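Local coordinates for putative secreted protein (Pseudomonas aeruginosa, PDB 3NPD), which is of unknown function but, as a probably secreted member of a Pseudomonas-specific family, is thought to be a quorum-sensing-regulated virulence factor, at residues E30-Q35 / N46-R51; G41-I45 / G86-T90; R66-G70 / T104-D108. All coordinates share one frame; numbering follows the deposited sequence.

Contact 1. Residues E30-Q35 / N46-R51. With SO4 (sulfate ion), chain B.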
ATOM      1  N   GLU A  30      17.144  -3.936  -4.951  1.00 24.07           N
ATOM      2  CA  GLU A  30      18.250  -3.374  -4.202  1.00 24.19           C
ATOM      3  C   GLU A  30      17.888  -2.120  -3.373  1.00 19.89           C
ATOM      4  O   GLU A  30      18.569  -1.836  -2.391  1.00 24.38           O
ATOM      5  CB  GLU A  30      19.404  -2.985  -5.166  1.00 29.24           C
ATOM      6  CG  GLU A  30      20.120  -4.167  -5.856  1.00 40.55           C
ATOM      7  CD  GLU A  30      20.960  -5.056  -4.934  1.00 59.70           C
ATOM      8  OE1 GLU A  30      21.174  -4.691  -3.751  1.00 72.20           O
ATOM      9  OE2 GLU A  30      21.422  -6.132  -5.415  1.00 68.75           O
ATOM     10  N   ASP A  31      16.876  -1.383  -3.819  1.00 21.81           N
ATOM     11  CA  ASP A  31      16.477  -0.111  -3.190  1.00 19.28           C
ATOM     12  C   ASP A  31      15.231  -0.171  -2.325  1.00 22.01           C
ATOM     13  O   ASP A  31      15.088   0.688  -1.465  1.00 20.82           O
ATOM     14  CB  ASP A  31      16.256   0.954  -4.239  1.00 22.01           C
ATOM     15  CG  ASP A  31      17.517   1.303  -5.003  1.00 18.78           C
ATOM     16  OD1 ASP A  31      18.583   1.469  -4.372  1.00 27.62           O
ATOM     17  OD2 ASP A  31      17.367   1.464  -6.225  1.00 25.44           O
ATOM     18  N   ILE A  32      14.365  -1.165  -2.524  1.00 19.13           N
ATOM     19  CA  ILE A  32      13.060  -1.177  -1.872  1.00 17.51           C
ATOM     20  C   ILE A  32      12.873  -2.440  -1.040  1.00 16.16           C
ATOM     21  O   ILE A  32      12.991  -3.547  -1.567  1.00 18.13           O
ATOM     22  CB  ILE A  32      11.927  -1.046  -2.901  1.00 19.32           C
ATOM     23  CG1 ILE A  32      11.991   0.290  -3.652  1.00 22.21           C
ATOM     24  CG2 ILE A  32      10.566  -1.129  -2.239  1.00 18.12           C
ATOM     25  CD1 ILE A  32      11.162   0.302  -4.891  1.00 26.33           C
ATOM     26  N   LEU A  33      12.517  -2.258   0.239  1.00 15.55           N
ATOM     27  CA  LEU A  33      12.097  -3.346   1.136  1.00 16.46           C
ATOM     28  C   LEU A  33      10.587  -3.310   1.285  1.00 16.65           C
ATOM     29  O   LEU A  33      10.006  -2.271   1.621  1.00 15.21           O
ATOM     30  CB  LEU A  33      12.707  -3.280   2.552  1.00 17.61           C
ATOM     31  CG  LEU A  33      14.125  -3.626   2.898  1.00 28.94           C
ATOM     32  CD1 LEU A  33      14.290  -3.441   4.398  1.00 19.77           C
ATOM     33  CD2 LEU A  33      14.431  -5.076   2.475  1.00 20.20           C
ATOM     34  N   ASP A  34       9.970  -4.443   1.016  1.00 15.59           N
ATOM     35  CA  ASP A  34       8.568  -4.652   1.353  1.00 14.72           C
ATOM     36  C   ASP A  34       8.514  -4.962   2.873  1.00 16.39           C
ATOM     37  O   ASP A  34       8.959  -6.031   3.329  1.00 15.33           O
ATOM     38  CB  ASP A  34       8.001  -5.792   0.510  1.00 15.97           C
ATOM     39  CG  ASP A  34       6.513  -6.042   0.750  1.00 19.23           C
ATOM     40  OD1 ASP A  34       5.879  -5.462   1.673  1.00 17.16           O
ATOM     41  OD2 ASP A  34       5.986  -6.885  -0.003  1.00 20.92           O
ATOM     42  N   GLN A  35       7.919  -4.070   3.643  1.00 14.91           N
ATOM     43  CA  GLN A  35       7.853  -4.199   5.118  1.00 14.58           C
ATOM     44  C   GLN A  35       6.544  -4.777   5.605  1.00 15.97           C
ATOM     45  O   GLN A  35       6.326  -4.843   6.807  1.00 17.55           O
ATOM     46  CB  GLN A  35       8.117  -2.860   5.796  1.00 15.75           C
ATOM     47  CG  GLN A  35       9.400  -2.215   5.359  1.00 16.29           C
ATOM     48  CD  GLN A  35       9.542  -0.837   5.931  1.00 21.47           C
ATOM     49  OE1 GLN A  35       8.647  -0.016   5.801  1.00 26.16           O
ATOM     50  NE2 GLN A  35      10.658  -0.563   6.517  1.00 21.27           N
ATOM     51  N   ASN A  46       0.417  -1.090   2.625  1.00 13.66           N
ATOM     52  CA  ASN A  46       1.655  -1.790   2.388  1.00 14.22           C
ATOM     53  C   ASN A  46       2.709  -0.747   2.704  1.00 12.50           C
ATOM     54  O   ASN A  46       2.749   0.340   2.084  1.00 16.31           O
ATOM     55  CB  ASN A  46       1.710  -2.247   0.907  1.00 17.33           C
ATOM     56  CG  ASN A  46       2.858  -3.190   0.563  1.00 16.27           C
ATOM     57  OD1 ASN A  46       3.060  -3.469  -0.622  1.00 17.11           O
ATOM     58  ND2 ASN A  46       3.633  -3.652   1.554  1.00 13.08           N
ATOM     59  N   HIS A  47       3.563  -1.051   3.666  1.00 13.12           N
ATOM     60  CA  HIS A  47       4.652  -0.186   4.040  1.00 14.20           C
ATOM     61  C   HIS A  47       5.890  -0.669   3.306  1.00 12.66           C
ATOM     62  O   HIS A  47       6.200  -1.855   3.351  1.00 13.47           O
ATOM     63  CB  HIS A  47       4.907  -0.316   5.541  1.00 11.46           C
ATOM     64  CG  HIS A  47       3.704   0.014   6.397  1.00 13.10           C
ATOM     65  ND1 HIS A  47       3.458   1.265   6.925  1.00 15.18           N
ATOM     66  CD2 HIS A  47       2.695  -0.773   6.825  1.00 14.31           C
ATOM     67  CE1 HIS A  47       2.337   1.236   7.625  1.00 17.01           C
ATOM     68  NE2 HIS A  47       1.852   0.012   7.581  1.00 14.73           N
ATOM     69  N   LEU A  48       6.620   0.263   2.678  1.00 13.82           N
ATOM     70  CA  LEU A  48       7.859  -0.042   2.001  1.00 14.78           C
ATOM     71  C   LEU A  48       8.910   1.018   2.369  1.00 15.55           C
ATOM     72  O   LEU A  48       8.550   2.205   2.575  1.00 14.45           O
ATOM     73  CB  LEU A  48       7.665  -0.116   0.505  1.00 16.97           C
ATOM     74  CG  LEU A  48       6.666  -1.186  -0.008  1.00 15.09           C
ATOM     75  CD1 LEU A  48       5.317  -0.506  -0.347  1.00 18.57           C
ATOM     76  CD2 LEU A  48       7.261  -1.984  -1.183  1.00 15.27           C
ATOM     77  N   SER A  49      10.174   0.595   2.499  1.00 15.18           N
ATOM     78  CA  SER A  49      11.290   1.542   2.697  1.00 12.93           C
ATOM     79  C   SER A  49      12.028   1.637   1.369  1.00 15.09           C
ATOM     80  O   SER A  49      12.091   0.655   0.610  1.00 15.47           O
ATOM     81  CB  SER A  49      12.262   1.151   3.814  1.00 15.19           C
ATOM     82  OG  SER A  49      12.910  -0.052   3.567  1.00 19.61           O
ATOM     83  N   VAL A  50      12.611   2.799   1.130  1.00 15.51           N
ATOM     84  CA  VAL A  50      13.277   3.133  -0.141  1.00 14.86           C
ATOM     85  C   VAL A  50      14.593   3.779   0.203  1.00 17.46           C
ATOM     86  O   VAL A  50      14.627   4.728   0.984  1.00 16.42           O
ATOM     87  CB  VAL A  50      12.477   4.141  -0.995  1.00 19.73           C
ATOM     88  CG1 VAL A  50      13.113   4.266  -2.398  1.00 20.56           C
ATOM     89  CG2 VAL A  50      11.092   3.710  -1.126  1.00 20.90           C
ATOM     90  N   ARG A  51      15.666   3.321  -0.433  1.00 14.37           N
ATOM     91  CA  ARG A  51      16.961   3.980  -0.291  1.00 17.17           C
ATOM     92  C   ARG A  51      16.953   5.373  -0.919  1.00 15.62           C
ATOM     93  O   ARG A  51      16.135   5.683  -1.784  1.00 15.75           O
ATOM     94  CB  ARG A  51      18.084   3.095  -0.789  1.00 17.74           C
ATOM     95  CG  ARG A  51      18.207   1.876   0.163  1.00 20.99           C
ATOM     96  CD  ARG A  51      19.243   0.876  -0.243  1.00 26.94           C
ATOM     97  NE  ARG A  51      19.288  -0.242   0.734  1.00 32.98           N
ATOM     98  CZ  ARG A  51      20.084  -0.321   1.814  1.00 33.69           C
ATOM     99  NH1 ARG A  51      20.944   0.660   2.104  1.00 21.55           N
ATOM    100  NH2 ARG A  51      20.029  -1.409   2.608  1.00 33.19           N
TER
HETATM  101  S   SO4 B   1      20.665   4.811   1.588  1.00 40.86           S
HETATM  102  O1  SO4 B   1      19.268   5.102   1.968  1.00 28.43           O
HETATM  103  O2  SO4 B   1      20.987   4.943   0.159  1.00 44.78           O
HETATM  104  O3  SO4 B   1      21.539   5.728   2.312  1.00 47.19           O
HETATM  105  O4  SO4 B   1      20.970   3.409   1.937  1.00 41.13           O
HETATM  106  O   HOH W   1      14.931   0.150   1.633  1.00 19.98           O
HETATM  107  O   HOH W   2       4.720  -5.121  -2.011  1.00 25.60           O
HETATM  108  O   HOH W   3       7.468   2.535   5.286  1.00 20.40           O
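Leu33 and Ser49 face each other as an antiparallel hydrogen-bonded pair, Leu33 N to Ser49 O and Ser49 N to Leu33 O both measuring 3.0 Å. The same backbone pattern runs on to Arg51 N, which donates to Asp31 O, and to Gln35 N, which donates to His47 O at 2.8 Å. Between these rungs sit the non-hydrogen-bonded pairs Ile32 with Val50 and Asp34 with Leu48, where CA-H groups lean on carbonyls, as Leu48 CA does on Leu33 O.

These are the open ends of a beta hairpin built from strands 32-40 and 43-50, inside the mixed sheet of the protein; strand 88-95 lies along the other edge of 43-50.

Among side-chain polar contacts, Asn46 ND2 gives Asp34 OD1 a bond of 2.9 Å. The oxygen lies in the plane of the Asn46 amide, yet the donor comes from above the Asp34 carboxylate, the two flat groups being turned 60° apart. Asp34 CG stands opposite the backbone N (chi1 -177°), which carries the carboxylate toward Asn46; Gly36 N adds a second donor to OD1. A water joins Ser49 OG to Asp31 O, while Gln35 lays its extended chain over Ser49, NE2 3.6 Å from Ser49 CB.

Apolar contact falls on the face of Ile32 and Leu48, where Ile32 CG2 meets Leu48 CD2 at 3.6 Å; Tyr91 and Phe93 also touch Leu48.

At the exposed end, Arg51 NH1 binds O4 of a sulfate, probably from the crystallisation liquor, with Lys97 and Ala52 N as further donors to this ion.

Contact 2. Residues G41-I45 / G86-T90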
ATOM      1  N   GLY A  41      -8.591   1.521   9.629  1.00 17.35           N
ATOM      2  CA  GLY A  41      -9.942   1.711   9.122  1.00 16.41           C
ATOM      3  C   GLY A  41     -10.204   0.853   7.890  1.00 16.08           C
ATOM      4  O   GLY A  41     -10.000  -0.372   7.922  1.00 16.00           O
ATOM      5  N   ASN A  42     -10.561   1.525   6.793  1.00 15.65           N
ATOM      6  CA  ASN A  42     -10.819   0.867   5.514  1.00 15.14           C
ATOM      7  C   ASN A  42      -9.569   0.779   4.599  1.00 12.89           C
ATOM      8  O   ASN A  42      -9.697   0.358   3.459  1.00 14.72           O
ATOM      9  CB  ASN A  42     -12.005   1.500   4.756  1.00 17.88           C
ATOM     10  CG  ASN A  42     -11.733   2.924   4.315  1.00 23.05           C
ATOM     11  OD1 ASN A  42     -10.761   3.550   4.759  1.00 18.22           O
ATOM     12  ND2 ASN A  42     -12.588   3.448   3.471  1.00 28.03           N
ATOM     13  N   GLN A  43      -8.392   1.157   5.099  1.00 12.41           N
ATOM     14  CA  GLN A  43      -7.165   1.145   4.344  1.00 14.18           C
ATOM     15  C   GLN A  43      -6.317  -0.064   4.690  1.00 15.87           C
ATOM     16  O   GLN A  43      -5.981  -0.290   5.855  1.00 15.47           O
ATOM     17  CB  GLN A  43      -6.306   2.386   4.626  1.00 16.06           C
ATOM     18  CG  GLN A  43      -6.932   3.640   4.127  1.00 15.60           C
ATOM     19  CD  GLN A  43      -6.096   4.872   4.347  1.00 23.10           C
ATOM     20  OE1 GLN A  43      -4.895   4.908   4.079  1.00 15.18           O
ATOM     21  NE2 GLN A  43      -6.755   5.917   4.799  1.00 24.78           N
ATOM     22  N   LEU A  44      -5.978  -0.834   3.667  1.00 13.10           N
ATOM     23  CA  LEU A  44      -4.927  -1.859   3.727  1.00 12.76           C
ATOM     24  C   LEU A  44      -3.644  -1.166   3.269  1.00 13.16           C
ATOM     25  O   LEU A  44      -3.553  -0.737   2.117  1.00 14.22           O
ATOM     26  CB  LEU A  44      -5.263  -3.033   2.789  1.00 13.79           C
ATOM     27  CG  LEU A  44      -4.221  -4.147   2.685  1.00 16.63           C
ATOM     28  CD1 LEU A  44      -3.965  -4.793   4.072  1.00 14.16           C
ATOM     29  CD2 LEU A  44      -4.628  -5.207   1.621  1.00 14.19           C
ATOM     30  N   ILE A  45      -2.673  -1.084   4.142  1.00 12.94           N
ATOM     31  CA  ILE A  45      -1.480  -0.274   3.915  1.00 13.84           C
ATOM     32  C   ILE A  45      -0.298  -1.203   3.744  1.00 12.82           C
ATOM     33  O   ILE A  45      -0.014  -1.997   4.645  1.00 14.15           O
ATOM     34  CB  ILE A  45      -1.194   0.668   5.101  1.00 14.83           C
ATOM     35  CG1 ILE A  45      -2.348   1.589   5.421  1.00 14.24           C
ATOM     36  CG2 ILE A  45       0.141   1.498   4.852  1.00 13.17           C
ATOM     37  CD1 ILE A  45      -2.336   2.174   6.818  1.00 17.01           C
ATOM     38  N   GLY A  86     -15.289  -1.695  -0.656  1.00 17.59           N
ATOM     39  CA  GLY A  86     -15.184  -0.384  -0.032  1.00 17.00           C
ATOM     40  C   GLY A  86     -13.825  -0.118   0.557  1.00 16.96           C
ATOM     41  O   GLY A  86     -13.665   0.901   1.223  1.00 17.70           O
ATOM     42  N   ALA A  87     -12.846  -0.992   0.294  1.00 16.04           N
ATOM     43  CA  ALA A  87     -11.480  -0.789   0.866  1.00 14.41           C
ATOM     44  C   ALA A  87     -10.675   0.234   0.039  1.00 12.86           C
ATOM     45  O   ALA A  87     -11.028   0.566  -1.093  1.00 16.38           O
ATOM     46  CB  ALA A  87     -10.668  -2.100   0.995  1.00 14.15           C
ATOM     47  N   ILE A  88      -9.621   0.734   0.679  1.00 14.39           N
ATOM     48  CA  ILE A  88      -8.623   1.572   0.039  1.00 15.48           C
ATOM     49  C   ILE A  88      -7.310   0.821   0.168  1.00 15.47           C
ATOM     50  O   ILE A  88      -7.007   0.262   1.252  1.00 18.20           O
ATOM     51  CB  ILE A  88      -8.523   2.937   0.744  1.00 16.62           C
ATOM     52  CG1 ILE A  88      -9.772   3.749   0.464  1.00 16.12           C
ATOM     53  CG2 ILE A  88      -7.253   3.723   0.285  1.00 14.44           C
ATOM     54  CD1 ILE A  88      -9.925   4.971   1.434  1.00 17.78           C
ATOM     55  N   LEU A  89      -6.581   0.727  -0.944  1.00 14.31           N
ATOM     56  CA  LEU A  89      -5.207   0.218  -0.967  1.00 14.35           C
ATOM     57  C   LEU A  89      -4.295   1.434  -0.828  1.00 13.01           C
ATOM     58  O   LEU A  89      -4.340   2.343  -1.634  1.00 13.13           O
ATOM     59  CB  LEU A  89      -4.904  -0.614  -2.235  1.00 14.76           C
ATOM     60  CG  LEU A  89      -4.756  -2.113  -2.016  1.00 27.34           C
ATOM     61  CD1 LEU A  89      -3.576  -2.484  -1.048  1.00 25.28           C
ATOM     62  CD2 LEU A  89      -6.151  -2.632  -1.564  1.00 25.99           C
ATOM     63  N   THR A  90      -3.421   1.407   0.168  1.00 13.30           N
ATOM     64  CA  THR A  90      -2.498   2.500   0.437  1.00 13.78           C
ATOM     65  C   THR A  90      -1.064   1.994   0.377  1.00 13.94           C
ATOM     66  O   THR A  90      -0.748   1.000   1.029  1.00 13.55           O
ATOM     67  CB  THR A  90      -2.748   3.093   1.824  1.00 16.30           C
ATOM     68  OG1 THR A  90      -4.076   3.615   1.825  1.00 15.80           O
ATOM     69  CG2 THR A  90      -1.708   4.225   2.170  1.00 13.45           C
TER
HETATM   70  O   HOH W   4     -15.248   2.057   3.247  1.00 29.27           O
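Asn42 opens the parallel pairing of strands 43-50 and 88-95 by giving its carbonyl O to Ile88 N at 2.8 Å; the two strands are neighbours inside a mixed sheet whose other strand pairs are antiparallel. The Asn42 side chain, with CG set between the backbone N and the carbonyl carbon (chi1 66°), swings over to Ile88, whose CD1 lies 3.7 Å from both Asn42 OD1 and Asn42 ND2. ND2 also donates to a water that in turn donates a hydrogen bond to Gly86 O, tying this amide to the turn where helix 77-83 ends in a Schellman motif with Gly86 as its C-prime residue.

Gln43 pairs with Ile88, and the two side chains run alongside each other on one face, Gln43 CG being 3.8 Å from Ile88 CB. Farther out, the Gln43 amide leans across to Thr90. Arg106, from strand 101-107, gives OE1 a second donor through NE, so two bonds grip the oxygen and should fix the rotation of the amide.

Leu44 points to the other face, together with Leu89. Its backbone uses both of its polar atoms on the neighbouring strand: N donates to Ile88 O almost in line with that C=O (172°), and O accepts from Thr90 N. Leu44 CD2 and Leu89 CD1 pack at 4.0 Å; Leu44 also touches Val16 and Ala17 of helix 4-21 and Leu82 of helix 77-83, while Leu89 touches Tyr79 and Leu83.

Ile45 returns to the face of Gln43 and lies beside Thr90, with Ile45 CG1 3.9 Å from Thr90 CB. The Thr90 hydroxyl points back toward Gln43: OG1 donates to Gln43 OE1 at 2.7 Å, reaching the amide oxygen 34° off the carbonyl plane.

Contact 3. Residues R66-G70 / T104-D108. With EDO (1,2-ethanediol), chain H.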
ATOM      1  N   ARG A  66       2.587   7.060  -9.136  1.00 14.63           N
ATOM      2  CA  ARG A  66       1.200   6.765  -8.838  1.00 13.95           C
ATOM      3  C   ARG A  66       0.588   5.948  -9.960  1.00 15.14           C
ATOM      4  O   ARG A  66      -0.116   4.959  -9.715  1.00 14.87           O
ATOM      5  CB  ARG A  66       0.395   8.032  -8.653  1.00 13.79           C
ATOM      6  CG  ARG A  66      -1.085   7.715  -8.325  1.00 13.80           C
ATOM      7  CD  ARG A  66      -1.987   8.912  -8.078  1.00 17.99           C
ATOM      8  NE  ARG A  66      -3.359   8.452  -7.903  1.00 15.92           N
ATOM      9  CZ  ARG A  66      -3.853   7.877  -6.784  1.00 15.65           C
ATOM     10  NH1 ARG A  66      -3.094   7.662  -5.722  1.00 15.59           N
ATOM     11  NH2 ARG A  66      -5.130   7.473  -6.760  1.00 16.04           N
ATOM     12  N   SER A  67       0.905   6.343 -11.183  1.00 17.95           N
ATOM     13  CA  SER A  67       0.331   5.683 -12.354  1.00 20.53           C
ATOM     14  C   SER A  67       0.775   4.211 -12.427  1.00 20.18           C
ATOM     15  O   SER A  67      -0.031   3.334 -12.698  1.00 19.80           O
ATOM     16  CB  SER A  67       0.688   6.453 -13.649  1.00 23.14           C
ATOM     17  OG  SER A  67       0.139   5.807 -14.780  1.00 30.28           O
ATOM     18  N   GLN A  68       2.045   3.965 -12.151  1.00 18.24           N
ATOM     19  CA  GLN A  68       2.583   2.589 -12.141  1.00 19.84           C
ATOM     20  C   GLN A  68       1.992   1.753 -11.015  1.00 20.41           C
ATOM     21  O   GLN A  68       1.655   0.580 -11.223  1.00 20.42           O
ATOM     22  CB  GLN A  68       4.076   2.584 -12.001  1.00 21.87           C
ATOM     23  CG  GLN A  68       4.772   3.167 -13.181  1.00 26.32           C
ATOM     24  CD  GLN A  68       6.291   3.217 -12.967  1.00 35.55           C
ATOM     25  OE1 GLN A  68       6.925   2.174 -12.820  1.00 34.42           O
ATOM     26  NE2 GLN A  68       6.868   4.431 -12.938  1.00 36.30           N
ATOM     27  N   LEU A  69       1.920   2.339  -9.827  1.00 18.82           N
ATOM     28  CA  LEU A  69       1.230   1.698  -8.685  1.00 17.20           C
ATOM     29  C   LEU A  69      -0.216   1.379  -9.005  1.00 18.27           C
ATOM     30  O   LEU A  69      -0.655   0.272  -8.752  1.00 19.79           O
ATOM     31  CB  LEU A  69       1.307   2.511  -7.406  1.00 20.02           C
ATOM     32  CG  LEU A  69       2.674   2.603  -6.744  1.00 20.21           C
ATOM     33  CD1 LEU A  69       2.638   3.646  -5.661  1.00 20.51           C
ATOM     34  CD2 LEU A  69       3.155   1.234  -6.163  1.00 22.57           C
ATOM     35  N   GLY A  70      -0.923   2.330  -9.574  1.00 18.76           N
ATOM     36  CA  GLY A  70      -2.352   2.172  -9.984  1.00 17.72           C
ATOM     37  C   GLY A  70      -2.536   1.040 -10.965  1.00 22.00           C
ATOM     38  O   GLY A  70      -3.449   0.232 -10.792  1.00 23.99           O
ATOM     39  N   THR A 104       3.110   8.651  -0.555  1.00 13.83           N
ATOM     40  CA  THR A 104       1.950   7.950  -0.016  1.00 11.32           C
ATOM     41  C   THR A 104       0.869   7.983  -1.100  1.00 12.88           C
ATOM     42  O   THR A 104       0.403   9.059  -1.484  1.00 14.51           O
ATOM     43  CB  THR A 104       1.454   8.525   1.324  1.00 14.30           C
ATOM     44  OG1 THR A 104       2.574   8.717   2.207  1.00 14.47           O
ATOM     45  CG2 THR A 104       0.486   7.532   2.001  1.00 15.43           C
ATOM     46  N   GLU A 105       0.454   6.810  -1.548  1.00 11.65           N
ATOM     47  CA  GLU A 105      -0.478   6.738  -2.692  1.00 10.84           C
ATOM     48  C   GLU A 105      -1.645   5.814  -2.321  1.00 14.63           C
ATOM     49  O   GLU A 105      -1.438   4.637  -1.976  1.00 15.36           O
ATOM     50  CB  GLU A 105       0.244   6.206  -3.946  1.00 13.40           C
ATOM     51  CG  GLU A 105       1.305   7.181  -4.484  1.00 16.26           C
ATOM     52  CD  GLU A 105       0.777   8.596  -4.834  1.00 16.62           C
ATOM     53  OE1 GLU A 105      -0.408   8.737  -5.192  1.00 15.11           O
ATOM     54  OE2 GLU A 105       1.576   9.577  -4.832  1.00 15.33           O
ATOM     55  N   ARG A 106      -2.861   6.372  -2.357  1.00 13.34           N
ATOM     56  CA  ARG A 106      -4.079   5.645  -2.037  1.00 13.09           C
ATOM     57  C   ARG A 106      -4.928   5.430  -3.274  1.00 13.05           C
ATOM     58  O   ARG A 106      -5.087   6.334  -4.146  1.00 14.29           O
ATOM     59  CB  ARG A 106      -4.923   6.421  -1.045  1.00 12.53           C
ATOM     60  CG  ARG A 106      -4.181   6.661   0.236  1.00 12.84           C
ATOM     61  CD  ARG A 106      -4.993   7.419   1.298  1.00 13.70           C
ATOM     62  NE  ARG A 106      -4.169   7.490   2.509  1.00 14.44           N
ATOM     63  CZ  ARG A 106      -3.173   8.351   2.738  1.00 12.56           C
ATOM     64  NH1 ARG A 106      -2.843   9.261   1.856  1.00 15.87           N
ATOM     65  NH2 ARG A 106      -2.442   8.256   3.850  1.00 13.98           N
ATOM     66  N   PHE A 107      -5.578   4.267  -3.296  1.00 13.99           N
ATOM     67  CA  PHE A 107      -6.425   3.862  -4.401  1.00 13.73           C
ATOM     68  C   PHE A 107      -7.721   3.280  -3.895  1.00 14.38           C
ATOM     69  O   PHE A 107      -7.696   2.409  -3.022  1.00 14.21           O
ATOM     70  CB  PHE A 107      -5.732   2.800  -5.275  1.00 13.21           C
ATOM     71  CG  PHE A 107      -4.409   3.246  -5.819  1.00 13.05           C
ATOM     72  CD1 PHE A 107      -3.211   3.094  -5.038  1.00 14.14           C
ATOM     73  CD2 PHE A 107      -4.324   3.892  -7.053  1.00 18.49           C
ATOM     74  CE1 PHE A 107      -1.986   3.556  -5.534  1.00 14.94           C
ATOM     75  CE2 PHE A 107      -3.057   4.364  -7.541  1.00 14.86           C
ATOM     76  CZ  PHE A 107      -1.910   4.200  -6.783  1.00 14.88           C
ATOM     77  N   ASP A 108      -8.853   3.688  -4.487  1.00 15.14           N
ATOM     78  CA  ASP A 108     -10.173   3.082  -4.210  1.00 13.18           C
ATOM     79  C   ASP A 108     -10.772   2.603  -5.527  1.00 14.12           C
ATOM     80  O   ASP A 108     -10.106   2.693  -6.584  1.00 17.01           O
ATOM     81  CB  ASP A 108     -11.097   3.992  -3.372  1.00 15.36           C
ATOM     82  CG  ASP A 108     -11.566   5.273  -4.096  1.00 18.19           C
ATOM     83  OD1 ASP A 108     -11.275   5.504  -5.271  1.00 16.67           O
ATOM     84  OD2 ASP A 108     -12.243   6.080  -3.411  1.00 25.14           O
TER
HETATM   85  C1  EDO H   7      -7.704   8.836  -9.352  1.00 38.00           C
HETATM   86  O1  EDO H   7      -6.610   7.943  -9.068  1.00 44.27           O
HETATM   87  C2  EDO H   7      -8.177   9.488  -8.081  1.00 38.63           C
HETATM   88  O2  EDO H   7      -8.683   8.481  -7.188  1.00 32.42           O
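Arg66 of helix 62-74 reaches Glu105, Arg106 and Phe107 of strand 101-107, an outermost strand of the mixed sheet, and so fastens a helix of this alpha+beta fold to the edge of the sheet it packs on. The short helix and strand axes approach to 9.4 Å, a gap bridged by side chains.

Along the arginine, CB begins beside the carboxylate of Glu105, whose OE1 also runs near the next two carbons. CG lies opposite the backbone N (chi1 -180°) and the chain then stays extended to NE, which carries it across Glu105 and over the Phe107 ring; Arg66 CG is 3.9 Å from Phe107 CZ. Arg66 CD comes within 3.3 Å of Glu105 OE1. From NE outward the group is flat and lies on Phe107, the guanidinium and ring planes only 8° apart and the centres 4.2 Å from each other, in an offset cation-pi stack. Phe107 CE2 sits over the middle of the guanidinium, while Arg66 NH1 is shifted toward the rim of the ring.

Both terminal nitrogens work in the guanidinium plane. Arg66 NH1 makes a salt bridge to Glu105 OE1 at 2.9 Å, meeting that oxygen nearly along its C-O axis, and shares Arg106 O with NH2, so one backbone carbonyl is held by two donors. The edge bonds should fix the rotation of the group, and the ring its tilt.

Gly70 CA comes obliquely to within 3.4 Å of Phe107 CE2, and Leu69 CB touches Phe107 CZ. At the far end of the arginine is an ethanediol, probably from the crystallisation liquor; Arg66 NH2 donates to EDO O1 at 2.8 Å, almost straight at 174°.

Overall arrangement
The three contacts share one sheet. Contacts 1 and 2 both use strand 43-50, one on its hairpin side and the other on its parallel side; their centres are 19 Å apart, on opposite sides of the chain's centre, and they touch where Asn46 N meets Thr90 O at 2.9 Å. Contact 2 passes to contact 3 through the next strand pair, with Leu89 O 2.8 Å from Phe107 N and centres 12 Å apart. Contacts 1 and 3 do not touch. The side chains of Ile32, Ile88 and Arg66 each lie about 4 Å from bound 3-cyclohexyl-1-propylsulfonic acid, not necessarily the same molecule; it probably comes from the crystallisation liquor, though such molecules often mark pockets.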